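Local coordinates for uncharacterized protein (PDB 5BMT), which is of unknown function but probably joins an OB-type domain of a lipoprotein family to a larger beta-rich part with an immunoglobulin-like fold, at residues Tyr13-Tyr18 and Tyr117-Val122; Pro43-Gly48 and Gly77-Pro82; Ser109-Ser114 and Ser230-Glu235. One frame throughout, in Å; residues are numbered along the deposited sequence. Where two conformers were deposited one is given.

Contact 1: Tyr13-Tyr18 and Tyr117-Val122; sequences YAIVDY and YKRIVV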
ATOM      1  N   TYR A  13       5.083  -1.537  -7.355  1.00 12.50           N
ATOM      2  CA  TYR A  13       5.387  -1.613  -5.943  1.00 11.01           C
ATOM      3  C   TYR A  13       5.630  -3.077  -5.592  1.00 13.11           C
ATOM      4  O   TYR A  13       5.043  -3.983  -6.209  1.00 13.66           O
ATOM      5  CB  TYR A  13       4.207  -1.050  -5.124  1.00 12.17           C
ATOM      6  CG  TYR A  13       4.189   0.453  -5.218  1.00 12.02           C
ATOM      7  CD1 TYR A  13       5.036   1.224  -4.432  1.00 12.81           C
ATOM      8  CD2 TYR A  13       3.399   1.106  -6.167  1.00 13.18           C
ATOM      9  CE1 TYR A  13       5.100   2.601  -4.570  1.00 14.10           C
ATOM     10  CE2 TYR A  13       3.448   2.492  -6.306  1.00 14.38           C
ATOM     11  CZ  TYR A  13       4.293   3.229  -5.494  1.00 15.74           C
ATOM     12  OH  TYR A  13       4.388   4.590  -5.651  1.00 19.60           O
ATOM     13  N   ALA A  14       6.514  -3.316  -4.611  1.00 10.97           N
ATOM     14  CA  ALA A  14       6.889  -4.670  -4.271  1.00 10.35           C
ATOM     15  C   ALA A  14       7.273  -4.787  -2.831  1.00 12.02           C
ATOM     16  O   ALA A  14       7.673  -3.798  -2.212  1.00 12.76           O
ATOM     17  CB  ALA A  14       8.095  -5.075  -5.119  1.00 11.84           C
ATOM     18  N   ILE A  15       7.169  -6.008  -2.299  1.00 11.02           N
ATOM     19  CA  ILE A  15       7.647  -6.304  -0.959  1.00 10.24           C
ATOM     20  C   ILE A  15       8.978  -7.064  -1.078  1.00 12.74           C
ATOM     21  O   ILE A  15       9.078  -8.041  -1.841  1.00 12.46           O
ATOM     22  CB  ILE A  15       6.621  -7.160  -0.173  1.00 11.84           C
ATOM     23  CG1 ILE A  15       5.271  -6.413  -0.011  1.00 12.58           C
ATOM     24  CG2 ILE A  15       7.222  -7.584   1.226  1.00 13.31           C
ATOM     25  CD1 ILE A  15       4.162  -7.322   0.585  1.00 14.95           C
ATOM     26  N   VAL A  16       9.975  -6.667  -0.280  1.00 11.84           N
ATOM     27  CA  VAL A  16      11.244  -7.401  -0.174  1.00 11.07           C
ATOM     28  C   VAL A  16      11.036  -8.516   0.853  1.00 14.16           C
ATOM     29  O   VAL A  16      10.529  -8.223   1.948  1.00 13.58           O
ATOM     30  CB  VAL A  16      12.381  -6.434   0.288  1.00 13.10           C
ATOM     31  CG1 VAL A  16      13.726  -7.174   0.446  1.00 14.09           C
ATOM     32  CG2 VAL A  16      12.524  -5.270  -0.683  1.00 13.78           C
ATOM     33  N   ASP A  17      11.407  -9.769   0.545  1.00 11.68           N
ATOM     34  CA  ASP A  17      11.180 -10.823   1.533  1.00 11.43           C
ATOM     35  C   ASP A  17      12.022 -12.038   1.214  1.00 14.89           C
ATOM     36  O   ASP A  17      12.548 -12.154   0.117  1.00 15.71           O
ATOM     37  CB  ASP A  17       9.696 -11.207   1.503  1.00 13.02           C
ATOM     38  CG  ASP A  17       9.149 -12.034   2.636  1.00 16.79           C
ATOM     39  OD1 ASP A  17       9.895 -12.279   3.623  1.00 15.35           O
ATOM     40  OD2 ASP A  17       7.965 -12.422   2.545  1.00 17.50           O
ATOM     41  N   TYR A  18      12.141 -12.924   2.188  1.00 12.30           N
ATOM     42  CA  TYR A  18      12.821 -14.189   1.998  1.00 13.83           C
ATOM     43  C   TYR A  18      11.884 -15.216   1.413  1.00 15.91           C
ATOM     44  O   TYR A  18      10.739 -15.352   1.866  1.00 16.44           O
ATOM     45  CB  TYR A  18      13.281 -14.743   3.355  1.00 15.45           C
ATOM     46  CG  TYR A  18      14.474 -14.081   3.982  1.00 14.92           C
ATOM     47  CD1 TYR A  18      15.735 -14.167   3.390  1.00 17.38           C
ATOM     48  CD2 TYR A  18      14.379 -13.478   5.226  1.00 16.03           C
ATOM     49  CE1 TYR A  18      16.866 -13.670   4.030  1.00 18.94           C
ATOM     50  CE2 TYR A  18      15.502 -12.962   5.867  1.00 17.71           C
ATOM     51  CZ  TYR A  18      16.748 -13.082   5.273  1.00 21.10           C
ATOM     52  OH  TYR A  18      17.866 -12.605   5.912  1.00 21.67           O
ATOM     53  N   TYR A 117       4.720 -11.747   4.446  1.00 13.55           N
ATOM     54  CA  TYR A 117       4.095 -10.496   4.838  1.00 13.13           C
ATOM     55  C   TYR A 117       2.954 -10.092   3.958  1.00 14.99           C
ATOM     56  O   TYR A 117       2.848 -10.518   2.796  1.00 14.68           O
ATOM     57  CB  TYR A 117       5.140  -9.362   4.726  1.00 13.63           C
ATOM     58  CG  TYR A 117       6.329  -9.497   5.639  1.00 15.57           C
ATOM     59  CD1 TYR A 117       6.266  -9.071   6.960  1.00 16.57           C
ATOM     60  CD2 TYR A 117       7.529 -10.032   5.176  1.00 16.50           C
ATOM     61  CE1 TYR A 117       7.371  -9.170   7.806  1.00 19.55           C
ATOM     62  CE2 TYR A 117       8.625 -10.171   6.018  1.00 17.38           C
ATOM     63  CZ  TYR A 117       8.548  -9.724   7.327  1.00 21.13           C
ATOM     64  OH  TYR A 117       9.625  -9.847   8.178  1.00 24.46           O
ATOM     65  N   LYS A 118       2.098  -9.219   4.519  1.00 12.98           N
ATOM     66  CA  LYS A 118       1.052  -8.522   3.749  1.00 11.81           C
ATOM     67  C   LYS A 118       1.154  -7.051   4.075  1.00 12.12           C
ATOM     68  O   LYS A 118       1.292  -6.699   5.262  1.00 12.41           O
ATOM     69  CB  LYS A 118      -0.364  -9.051   4.048  1.00 13.53           C
ATOM     70  CG  LYS A 118      -0.492 -10.547   3.723  1.00 15.30           C
ATOM     71  CD  LYS A 118      -1.907 -11.047   3.906  1.00 16.02           C
ATOM     72  CE  LYS A 118      -1.976 -12.559   3.697  1.00 18.00           C
ATOM     73  NZ  LYS A 118      -1.440 -13.310   4.870  1.00 20.41           N
ATOM     74  N   ARG A 119       1.096  -6.192   3.051  1.00 11.23           N
ATOM     75  CA  ARG A 119       1.106  -4.742   3.278  1.00 11.21           C
ATOM     76  C   ARG A 119       0.128  -4.073   2.383  1.00 12.79           C
ATOM     77  O   ARG A 119       0.047  -4.408   1.198  1.00 13.34           O
ATOM     78  CB  ARG A 119       2.486  -4.095   3.029  1.00 13.24           C
ATOM     79  CG  ARG A 119       3.475  -4.193   4.202  1.00 15.44           C
ATOM     80  CD  ARG A 119       4.314  -5.446   4.110  1.00 14.76           C
ATOM     81  NE  ARG A 119       5.267  -5.459   5.230  1.00 15.68           N
ATOM     82  CZ  ARG A 119       4.978  -5.784   6.487  1.00 16.22           C
ATOM     83  NH1 ARG A 119       3.752  -6.198   6.814  1.00 14.99           N
ATOM     84  NH2 ARG A 119       5.917  -5.711   7.430  1.00 17.13           N
ATOM     85  N   ILE A 120      -0.585  -3.074   2.917  1.00 11.87           N
ATOM     86  CA  ILE A 120      -1.379  -2.216   2.047  1.00 12.42           C
ATOM     87  C   ILE A 120      -0.446  -1.099   1.583  1.00 14.51           C
ATOM     88  O   ILE A 120       0.169  -0.424   2.421  1.00 15.55           O
ATOM     89  CB  ILE A 120      -2.598  -1.622   2.775  1.00 15.19           C
ATOM     90  CG1 ILE A 120      -3.487  -2.724   3.322  1.00 18.16           C
ATOM     91  CG2 ILE A 120      -3.392  -0.697   1.825  1.00 18.51           C
ATOM     92  CD1 ILE A 120      -4.489  -2.183   4.389  1.00 28.64           C
ATOM     93  N   VAL A 121      -0.291  -0.924   0.289  1.00 12.00           N
ATOM     94  CA  VAL A 121       0.421   0.248  -0.213  1.00 12.11           C
ATOM     95  C   VAL A 121      -0.661   1.266  -0.501  1.00 13.30           C
ATOM     96  O   VAL A 121      -1.631   0.942  -1.213  1.00 13.40           O
ATOM     97  CB  VAL A 121       1.282  -0.032  -1.471  1.00 14.25           C
ATOM     98  CG1 VAL A 121       1.795   1.262  -2.122  1.00 14.87           C
ATOM     99  CG2 VAL A 121       2.451  -0.948  -1.117  1.00 14.71           C
ATOM    100  N   VAL A 122      -0.522   2.469   0.066  1.00 11.87           N
ATOM    101  CA  VAL A 122      -1.532   3.495  -0.171  1.00 12.46           C
ATOM    102  C   VAL A 122      -0.824   4.740  -0.663  1.00 13.58           C
ATOM    103  O   VAL A 122       0.309   5.012  -0.255  1.00 14.18           O
ATOM    104  CB  VAL A 122      -2.455   3.733   1.053  1.00 18.04           C
ATOM    105  CG1 VAL A 122      -1.688   3.974   2.310  1.00 19.36           C
ATOM    106  CG2 VAL A 122      -3.471   4.844   0.813  1.00 17.03           C
TER
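Tyr13, Ile15 and Asp17, alternate residues of one strand, turn their side chains toward Val121 and Arg119 of a strand running nearly the opposite way (164°), and Tyr117 just before it. Tyr13, its CG anti to the carbonyl carbon, offers a ring face to Val121; CG1 lies 4.1 Å from the ring centroid of Tyr13, a CH-pi contact well suited to a methyl group over a flat aromatic. Ile15 continues the apolar line with an extended chain (chi2 172°) that carries CD1 to 4.0 Å from Arg119 CD. Arg119 bends at chi2, so its aliphatic part packs here while NE bonds Gly48 O, and NH1 bonds Lys118 O and pairs with Glu184. At Asp17 the carboxylate reaches the edge of the Tyr117 ring, with OD1 3.4 Å from CE2 of Tyr117 and the two planes 58° apart. Asp17 is buried, and a charge there would probably be stabilised by three donors: OD1 accepts from Tyr18 N, and OD2 from Ser114 OG and Asn116 N. With side chains alone bridging the two backbones, this is face-to-face packing of two beta-sheets, joining the probable OB-type domain to the larger sheet.

Contact 2: Pro43-Gly48 and Gly77-Pro82; sequences PTYRAG and GAASSP. With EDO (1,2-ethanediol), chain F.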
ATOM      1  N   PRO A  43      22.272  -3.116   1.835  1.00 14.46           N
ATOM      2  CA  PRO A  43      21.863  -2.955   3.247  1.00 14.50           C
ATOM      3  C   PRO A  43      20.793  -1.893   3.486  1.00 17.60           C
ATOM      4  O   PRO A  43      20.332  -1.761   4.626  1.00 18.84           O
ATOM      5  CB  PRO A  43      23.170  -2.615   3.964  1.00 16.80           C
ATOM      6  CG  PRO A  43      24.029  -2.016   2.913  1.00 19.38           C
ATOM      7  CD  PRO A  43      23.670  -2.687   1.610  1.00 15.92           C
ATOM      8  N   THR A  44      20.339  -1.209   2.429  1.00 15.65           N
ATOM      9  CA  THR A  44      19.215  -0.260   2.558  1.00 15.34           C
ATOM     10  C   THR A  44      17.920  -1.028   2.891  1.00 18.92           C
ATOM     11  O   THR A  44      16.982  -0.456   3.435  1.00 18.98           O
ATOM     12  CB  THR A  44      19.033   0.472   1.203  1.00 19.35           C
ATOM     13  OG1 THR A  44      20.215   1.234   0.924  1.00 27.10           O
ATOM     14  CG2 THR A  44      17.821   1.401   1.180  1.00 23.38           C
ATOM     15  N   TYR A  45      17.840  -2.308   2.501  1.00 15.92           N
ATOM     16  CA  TYR A  45      16.592  -3.064   2.604  1.00 15.31           C
ATOM     17  C   TYR A  45      16.582  -4.164   3.639  1.00 19.07           C
ATOM     18  O   TYR A  45      17.625  -4.746   3.992  1.00 18.73           O
ATOM     19  CB  TYR A  45      16.297  -3.717   1.240  1.00 15.23           C
ATOM     20  CG  TYR A  45      16.258  -2.723   0.107  1.00 14.10           C
ATOM     21  CD1 TYR A  45      15.304  -1.709   0.076  1.00 15.27           C
ATOM     22  CD2 TYR A  45      17.232  -2.735  -0.887  1.00 15.25           C
ATOM     23  CE1 TYR A  45      15.316  -0.739  -0.921  1.00 15.77           C
ATOM     24  CE2 TYR A  45      17.243  -1.781  -1.905  1.00 16.20           C
ATOM     25  CZ  TYR A  45      16.280  -0.782  -1.914  1.00 18.31           C
ATOM     26  OH  TYR A  45      16.305   0.179  -2.887  1.00 20.08           O
ATOM     27  N   ARG A  46      15.370  -4.455   4.125  1.00 16.54           N
ATOM     28  CA  ARG A  46      15.197  -5.615   4.966  0.50 16.24           C
ATOM     29  C   ARG A  46      13.841  -6.238   4.653  1.00 18.08           C
ATOM     30  O   ARG A  46      12.932  -5.593   4.110  1.00 15.51           O
ATOM     31  CB  ARG A  46      15.434  -5.360   6.456  0.50 16.82           C
ATOM     32  CG  ARG A  46      14.398  -4.533   7.190  0.50 25.73           C
ATOM     33  CD  ARG A  46      14.794  -4.352   8.653  0.50 34.31           C
ATOM     34  NE  ARG A  46      14.533  -5.549   9.461  0.50 43.76           N
ATOM     35  CZ  ARG A  46      14.865  -5.691  10.743  0.50 56.23           C
ATOM     36  NH1 ARG A  46      15.488  -4.713  11.389  0.50 37.16           N
ATOM     37  NH2 ARG A  46      14.584  -6.816  11.386  0.50 46.37           N
ATOM     38  N   ALA A  47      13.744  -7.533   4.942  1.00 15.88           N
ATOM     39  CA  ALA A  47      12.511  -8.271   4.664  1.00 13.70           C
ATOM     40  C   ALA A  47      11.331  -7.559   5.331  1.00 14.87           C
ATOM     41  O   ALA A  47      11.433  -7.102   6.482  1.00 15.56           O
ATOM     42  CB  ALA A  47      12.646  -9.695   5.210  1.00 14.48           C
ATOM     43  N   GLY A  48      10.261  -7.423   4.570  1.00 11.31           N
ATOM     44  CA  GLY A  48       9.053  -6.725   4.994  1.00 11.78           C
ATOM     45  C   GLY A  48       8.944  -5.322   4.445  1.00 14.70           C
ATOM     46  O   GLY A  48       7.871  -4.719   4.523  1.00 15.50           O
ATOM     47  N   GLY A  77      17.444  -4.559 -12.170  1.00 21.94           N
ATOM     48  CA  GLY A  77      16.711  -3.348 -11.874  1.00 22.59           C
ATOM     49  C   GLY A  77      17.174  -2.702 -10.597  1.00 25.50           C
ATOM     50  O   GLY A  77      18.260  -2.983 -10.084  1.00 24.53           O
ATOM     51  N   ALA A  78      16.323  -1.836 -10.085  1.00 22.33           N
ATOM     52  CA  ALA A  78      16.645  -1.081  -8.894  1.00 21.84           C
ATOM     53  C   ALA A  78      15.362  -0.729  -8.196  1.00 22.82           C
ATOM     54  O   ALA A  78      14.271  -0.980  -8.710  1.00 23.35           O
ATOM     55  CB  ALA A  78      17.428   0.169  -9.267  1.00 23.77           C
ATOM     56  N   ALA A  79      15.475  -0.194  -7.004  1.00 18.00           N
ATOM     57  CA  ALA A  79      14.275   0.135  -6.273  1.00 15.98           C
ATOM     58  C   ALA A  79      14.456   1.443  -5.526  1.00 18.15           C
ATOM     59  O   ALA A  79      15.575   1.875  -5.242  1.00 17.39           O
ATOM     60  CB  ALA A  79      13.960  -0.991  -5.289  1.00 16.33           C
ATOM     61  N   SER A  80      13.333   2.043  -5.157  1.00 14.80           N
ATOM     62  CA  SER A  80      13.349   3.243  -4.330  1.00 14.98           C
ATOM     63  C   SER A  80      13.818   2.917  -2.920  1.00 17.29           C
ATOM     64  O   SER A  80      13.987   1.748  -2.566  1.00 17.37           O
ATOM     65  CB  SER A  80      11.906   3.749  -4.207  1.00 15.33           C
ATOM     66  OG  SER A  80      11.092   2.871  -3.417  1.00 15.38           O
ATOM     67  N   SER A  81      13.942   3.952  -2.079  1.00 15.97           N
ATOM     68  CA  SER A  81      14.143   3.762  -0.652  0.50 15.60           C
ATOM     69  C   SER A  81      12.876   3.090  -0.097  1.00 16.70           C
ATOM     70  O   SER A  81      11.803   3.245  -0.712  1.00 16.16           O
ATOM     71  CB  SER A  81      14.370   5.105   0.038  0.50 19.53           C
ATOM     72  OG  SER A  81      15.600   5.685  -0.361  0.50 21.54           O
ATOM     73  N   PRO A  82      12.932   2.335   1.007  1.00 13.99           N
ATOM     74  CA  PRO A  82      11.705   1.729   1.540  1.00 13.50           C
ATOM     75  C   PRO A  82      10.650   2.775   1.895  1.00 15.98           C
ATOM     76  O   PRO A  82      10.975   3.876   2.389  1.00 15.61           O
ATOM     77  CB  PRO A  82      12.167   1.058   2.849  1.00 15.45           C
ATOM     78  CG  PRO A  82      13.627   0.867   2.685  1.00 19.18           C
ATOM     79  CD  PRO A  82      14.100   2.017   1.864  1.00 15.49           C
TER
HETATM   80  C1  EDO F 304      19.054  -7.139   1.612  0.50 15.46           C
HETATM   81  O1  EDO F 304      20.174  -7.941   1.991  0.50 14.65           O
HETATM   82  C2  EDO F 304      17.800  -7.668   2.342  0.50 17.45           C
HETATM   83  O2  EDO F 304      18.010  -7.504   3.719  0.50 17.38           O
HETATM   84  O   HOH W   1      17.886  -0.118  -5.370  1.00 24.79           O
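The backbones of Pro43-Gly48, an irregular loop, and Gly77-Pro82, the last part of a strand and the turn after it, come nearest at Tyr45 and Pro82, whose CA atoms are 6.9 Å apart. Both belong to a probable OB-type domain, and the contact brings the loop between helix 37-40 and strand 50-57 across the segment that follows strand 73-79.

Tyr45 carries the contact. Its CG stands anti to the carbonyl carbon (chi1 -55°), beside the backbone N, and the ring reaches across so that its tip meets the other backbone. There Tyr45 OH donates to Ser80 O at 2.8 Å, approaching from above the carbonyl plane (52° out of it). A water donates to Tyr45 OH at 3.0 Å and accepts from Ala79 N at 2.9 Å, so the water links the phenol to the amide of Ala79. Small Ala79 lets the tip come close, its CB lying 4.1 Å from Tyr45 CZ. Rigid Pro82 sets CG obliquely beside the ring, 4.0 Å from Tyr45 CD1. Thr44 adds its methyl: CG2 sits over one face of the Tyr45 ring, toward the rim, and 3.8 Å from Pro82 CD, while OG1 bonds Asp42. Val51 and Ile39 also touch the Tyr45 side chain. An alanine in place of Tyr45 would remove both ring and hydroxyl and would probably loosen the loop from residues 79-82, losing the bond to Ser80 and the water bridge. At the other end of the same residue, a 1,2-ethanediol, probably from the crystallisation liquor, donates from O2 to Tyr45 O at 2.8 Å.

Contact 3: Ser109-Ser114 and Ser230-Glu235; sequences SALLFS and SQFSIE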
ATOM      1  N   SER A 109      -5.206   2.517  -3.165  1.00 13.50           N
ATOM      2  CA  SER A 109      -4.416   1.518  -2.426  1.00 12.36           C
ATOM      3  C   SER A 109      -4.637   0.136  -2.958  1.00 13.58           C
ATOM      4  O   SER A 109      -5.562  -0.114  -3.743  1.00 13.82           O
ATOM      5  CB  SER A 109      -4.759   1.548  -0.943  1.00 16.62           C
ATOM      6  OG  SER A 109      -5.990   0.904  -0.693  1.00 18.23           O
ATOM      7  N   ALA A 110      -3.746  -0.759  -2.539  1.00 11.92           N
ATOM      8  CA  ALA A 110      -3.866  -2.177  -2.855  1.00 12.27           C
ATOM      9  C   ALA A 110      -3.183  -2.981  -1.792  1.00 13.26           C
ATOM     10  O   ALA A 110      -2.208  -2.519  -1.206  1.00 13.88           O
ATOM     11  CB  ALA A 110      -3.218  -2.495  -4.205  1.00 13.55           C
ATOM     12  N   LEU A 111      -3.672  -4.199  -1.573  1.00 12.51           N
ATOM     13  CA  LEU A 111      -3.036  -5.128  -0.659  1.00 12.79           C
ATOM     14  C   LEU A 111      -2.027  -5.953  -1.432  1.00 14.37           C
ATOM     15  O   LEU A 111      -2.388  -6.617  -2.423  1.00 15.98           O
ATOM     16  CB  LEU A 111      -4.078  -6.037   0.026  1.00 12.56           C
ATOM     17  CG  LEU A 111      -3.488  -7.005   1.091  1.00 16.77           C
ATOM     18  CD1 LEU A 111      -2.917  -6.233   2.282  1.00 17.08           C
ATOM     19  CD2 LEU A 111      -4.568  -7.974   1.607  1.00 19.54           C
ATOM     20  N   LEU A 112      -0.778  -5.911  -0.973  1.00 11.61           N
ATOM     21  CA  LEU A 112       0.314  -6.706  -1.549  1.00 11.75           C
ATOM     22  C   LEU A 112       0.612  -7.898  -0.666  1.00 12.86           C
ATOM     23  O   LEU A 112       0.578  -7.783   0.572  1.00 12.58           O
ATOM     24  CB  LEU A 112       1.584  -5.864  -1.666  1.00 11.89           C
ATOM     25  CG  LEU A 112       1.697  -4.989  -2.943  1.00 14.46           C
ATOM     26  CD1 LEU A 112       0.668  -3.834  -2.923  1.00 15.62           C
ATOM     27  CD2 LEU A 112       3.129  -4.431  -3.080  1.00 16.29           C
ATOM     28  N   PHE A 113       0.975  -9.013  -1.311  1.00 12.71           N
ATOM     29  CA  PHE A 113       1.329 -10.268  -0.640  1.00 13.28           C
ATOM     30  C   PHE A 113       2.751 -10.681  -0.923  1.00 15.48           C
ATOM     31  O   PHE A 113       3.220 -10.515  -2.041  1.00 16.12           O
ATOM     32  CB  PHE A 113       0.408 -11.407  -1.170  1.00 15.34           C
ATOM     33  CG  PHE A 113      -1.060 -11.228  -0.887  1.00 16.17           C
ATOM     34  CD1 PHE A 113      -1.829 -10.327  -1.621  1.00 20.27           C
ATOM     35  CD2 PHE A 113      -1.673 -11.947   0.126  1.00 20.78           C
ATOM     36  CE1 PHE A 113      -3.190 -10.134  -1.320  1.00 22.14           C
ATOM     37  CE2 PHE A 113      -3.043 -11.801   0.385  1.00 23.57           C
ATOM     38  CZ  PHE A 113      -3.788 -10.888  -0.326  1.00 22.14           C
ATOM     39  N   SER A 114       3.420 -11.292   0.055  1.00 13.31           N
ATOM     40  CA  SER A 114       4.734 -11.886  -0.167  1.00 13.48           C
ATOM     41  C   SER A 114       4.729 -13.238   0.528  1.00 17.34           C
ATOM     42  O   SER A 114       3.697 -13.665   1.061  1.00 18.94           O
ATOM     43  CB  SER A 114       5.860 -10.979   0.326  1.00 15.00           C
ATOM     44  OG  SER A 114       5.909 -10.878   1.744  1.00 15.78           O
ATOM     45  N   SER A 230     -10.916  -1.381  -3.927  1.00 15.37           N
ATOM     46  CA  SER A 230      -9.778  -2.282  -4.090  0.50 14.60           C
ATOM     47  C   SER A 230     -10.203  -3.659  -3.630  1.00 19.01           C
ATOM     48  O   SER A 230     -11.049  -3.767  -2.741  1.00 18.62           O
ATOM     49  CB  SER A 230      -8.590  -1.791  -3.271  0.50 17.27           C
ATOM     50  OG  SER A 230      -8.321  -0.417  -3.468  0.50 19.57           O
ATOM     51  N   GLN A 231      -9.696  -4.706  -4.262  1.00 16.29           N
ATOM     52  CA  GLN A 231     -10.140  -6.055  -3.885  1.00 17.05           C
ATOM     53  C   GLN A 231      -8.985  -6.995  -3.782  1.00 19.42           C
ATOM     54  O   GLN A 231      -7.962  -6.823  -4.463  1.00 20.67           O
ATOM     55  CB  GLN A 231     -11.112  -6.606  -4.948  1.00 18.55           C
ATOM     56  CG  GLN A 231     -12.400  -5.796  -5.026  1.00 20.12           C
ATOM     57  CD  GLN A 231     -13.344  -6.292  -6.094  1.00 32.31           C
ATOM     58  OE1 GLN A 231     -12.940  -6.644  -7.208  1.00 28.61           O
ATOM     59  NE2 GLN A 231     -14.622  -6.278  -5.769  1.00 23.87           N
ATOM     60  N   PHE A 232      -9.156  -8.019  -2.954  1.00 16.00           N
ATOM     61  CA  PHE A 232      -8.151  -9.073  -2.863  1.00 16.15           C
ATOM     62  C   PHE A 232      -8.827 -10.403  -2.621  1.00 19.04           C
ATOM     63  O   PHE A 232      -9.923 -10.478  -2.060  1.00 17.76           O
ATOM     64  CB  PHE A 232      -7.060  -8.799  -1.816  1.00 16.94           C
ATOM     65  CG  PHE A 232      -7.547  -8.553  -0.405  1.00 16.15           C
ATOM     66  CD1 PHE A 232      -7.716  -9.610   0.480  1.00 16.72           C
ATOM     67  CD2 PHE A 232      -7.776  -7.258   0.053  1.00 16.35           C
ATOM     68  CE1 PHE A 232      -8.125  -9.381   1.787  1.00 17.25           C
ATOM     69  CE2 PHE A 232      -8.184  -7.034   1.365  1.00 16.63           C
ATOM     70  CZ  PHE A 232      -8.337  -8.096   2.228  1.00 16.62           C
ATOM     71  N   SER A 233      -8.169 -11.468  -3.067  1.00 17.77           N
ATOM     72  CA  SER A 233      -8.704 -12.805  -2.887  1.00 18.21           C
ATOM     73  C   SER A 233      -8.413 -13.304  -1.474  1.00 19.91           C
ATOM     74  O   SER A 233      -7.334 -13.032  -0.934  1.00 19.76           O
ATOM     75  CB  SER A 233      -8.073 -13.755  -3.911  1.00 21.34           C
ATOM     76  OG  SER A 233      -8.496 -15.094  -3.688  1.00 26.93           O
ATOM     77  N   ILE A 234      -9.348 -14.090  -0.913  1.00 18.84           N
ATOM     78  CA  ILE A 234      -9.152 -14.731   0.400  1.00 18.72           C
ATOM     79  C   ILE A 234      -9.139 -16.267   0.239  1.00 24.87           C
ATOM     80  O   ILE A 234      -9.237 -17.000   1.223  1.00 24.89           O
ATOM     81  CB  ILE A 234     -10.128 -14.238   1.484  1.00 20.06           C
ATOM     82  CG1 ILE A 234     -11.602 -14.333   1.007  1.00 20.07           C
ATOM     83  CG2 ILE A 234      -9.755 -12.796   1.892  1.00 19.90           C
ATOM     84  CD1 ILE A 234     -12.644 -14.209   2.092  1.00 20.37           C
ATOM     85  N   GLU A 235      -8.976 -16.736  -1.014  1.00 25.71           N
ATOM     86  CA  GLU A 235      -8.806 -18.165  -1.310  1.00 28.81           C
ATOM     87  C   GLU A 235      -7.322 -18.483  -1.167  1.00 41.22           C
ATOM     88  O   GLU A 235      -6.469 -17.655  -1.509  1.00 41.44           O
ATOM     89  CB  GLU A 235      -9.307 -18.513  -2.718  1.00 29.84           C
ATOM     90  CG  GLU A 235     -10.785 -18.291  -2.945  1.00 35.22           C
ATOM     91  CD  GLU A 235     -11.258 -18.798  -4.292  1.00 53.74           C
ATOM     92  OE1 GLU A 235     -11.045 -18.090  -5.302  1.00 38.47           O
ATOM     93  OE2 GLU A 235     -11.819 -19.915  -4.342  1.00 54.86           O
TER
HETATM   94  O   HOH W   2      -7.930   2.143  -4.611  1.00 20.88           O
HETATM   95  O   HOH W   3      -8.194   1.942  -1.769  1.00 32.53           O
HETATM   96  O   HOH W   4      -6.211  -4.886  -2.891  1.00 20.91           O
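Leu111 has CG anti to its backbone N (chi1 -176°), while Phe232 holds CG in the crowded position between backbone N and carbonyl carbon (chi1 56°); together these torsions bring a methyl squarely over a ring. The two strands, 106-113 and the last strand, 221-233, of the larger mixed sheet, consistent with an immunoglobulin-like fold, run nearly parallel here, 20° apart, with axes 6.8 Å from each other at closest approach. Leu111 CD2 stands 3.5 Å from the centroid of the Phe232 ring, almost on its normal, a CH-pi contact in which a methyl lies over the centre of a flat face. Phe113 comes in at about a right angle, with CE1 at its ring edge 4.1 Å from Phe232 CB. At the other end, Ser230 shows the value of a short hydroxyl: OG donates to Ser109 O at 2.8 Å, from above the carbonyl plane. That OG also accepts from two waters, one of which takes the N-H of Ser109 while the other bonds Ser109 OG, which is held as well by Tyr206 OH. Between hydroxyl and aromatic groups, a further water bridges the two backbones, accepting from Leu111 N at 2.9 Å and donating to Gln231 O at 3.0 Å.

Overall arrangement
From the N terminus, strand 10-18 supplies the first half of contact 1, whose partner comes about a hundred residues later. Within that interval contact 2 opens and closes, so its shorter loop is nested in contact 1 and stays inside the probable OB-type domain. Contact 3 begins at strand 106-113, before contact 1 has closed, and ends near the C terminus, so the two cross along the chain. Strands 106-113 and 118-126 form a hairpin, which meets the OB-type sheet in contact 1 and the last strand in contact 3. Gly48 joins contacts 1 and 2 through Val16 and Arg119; contacts 2 and 3 do not touch.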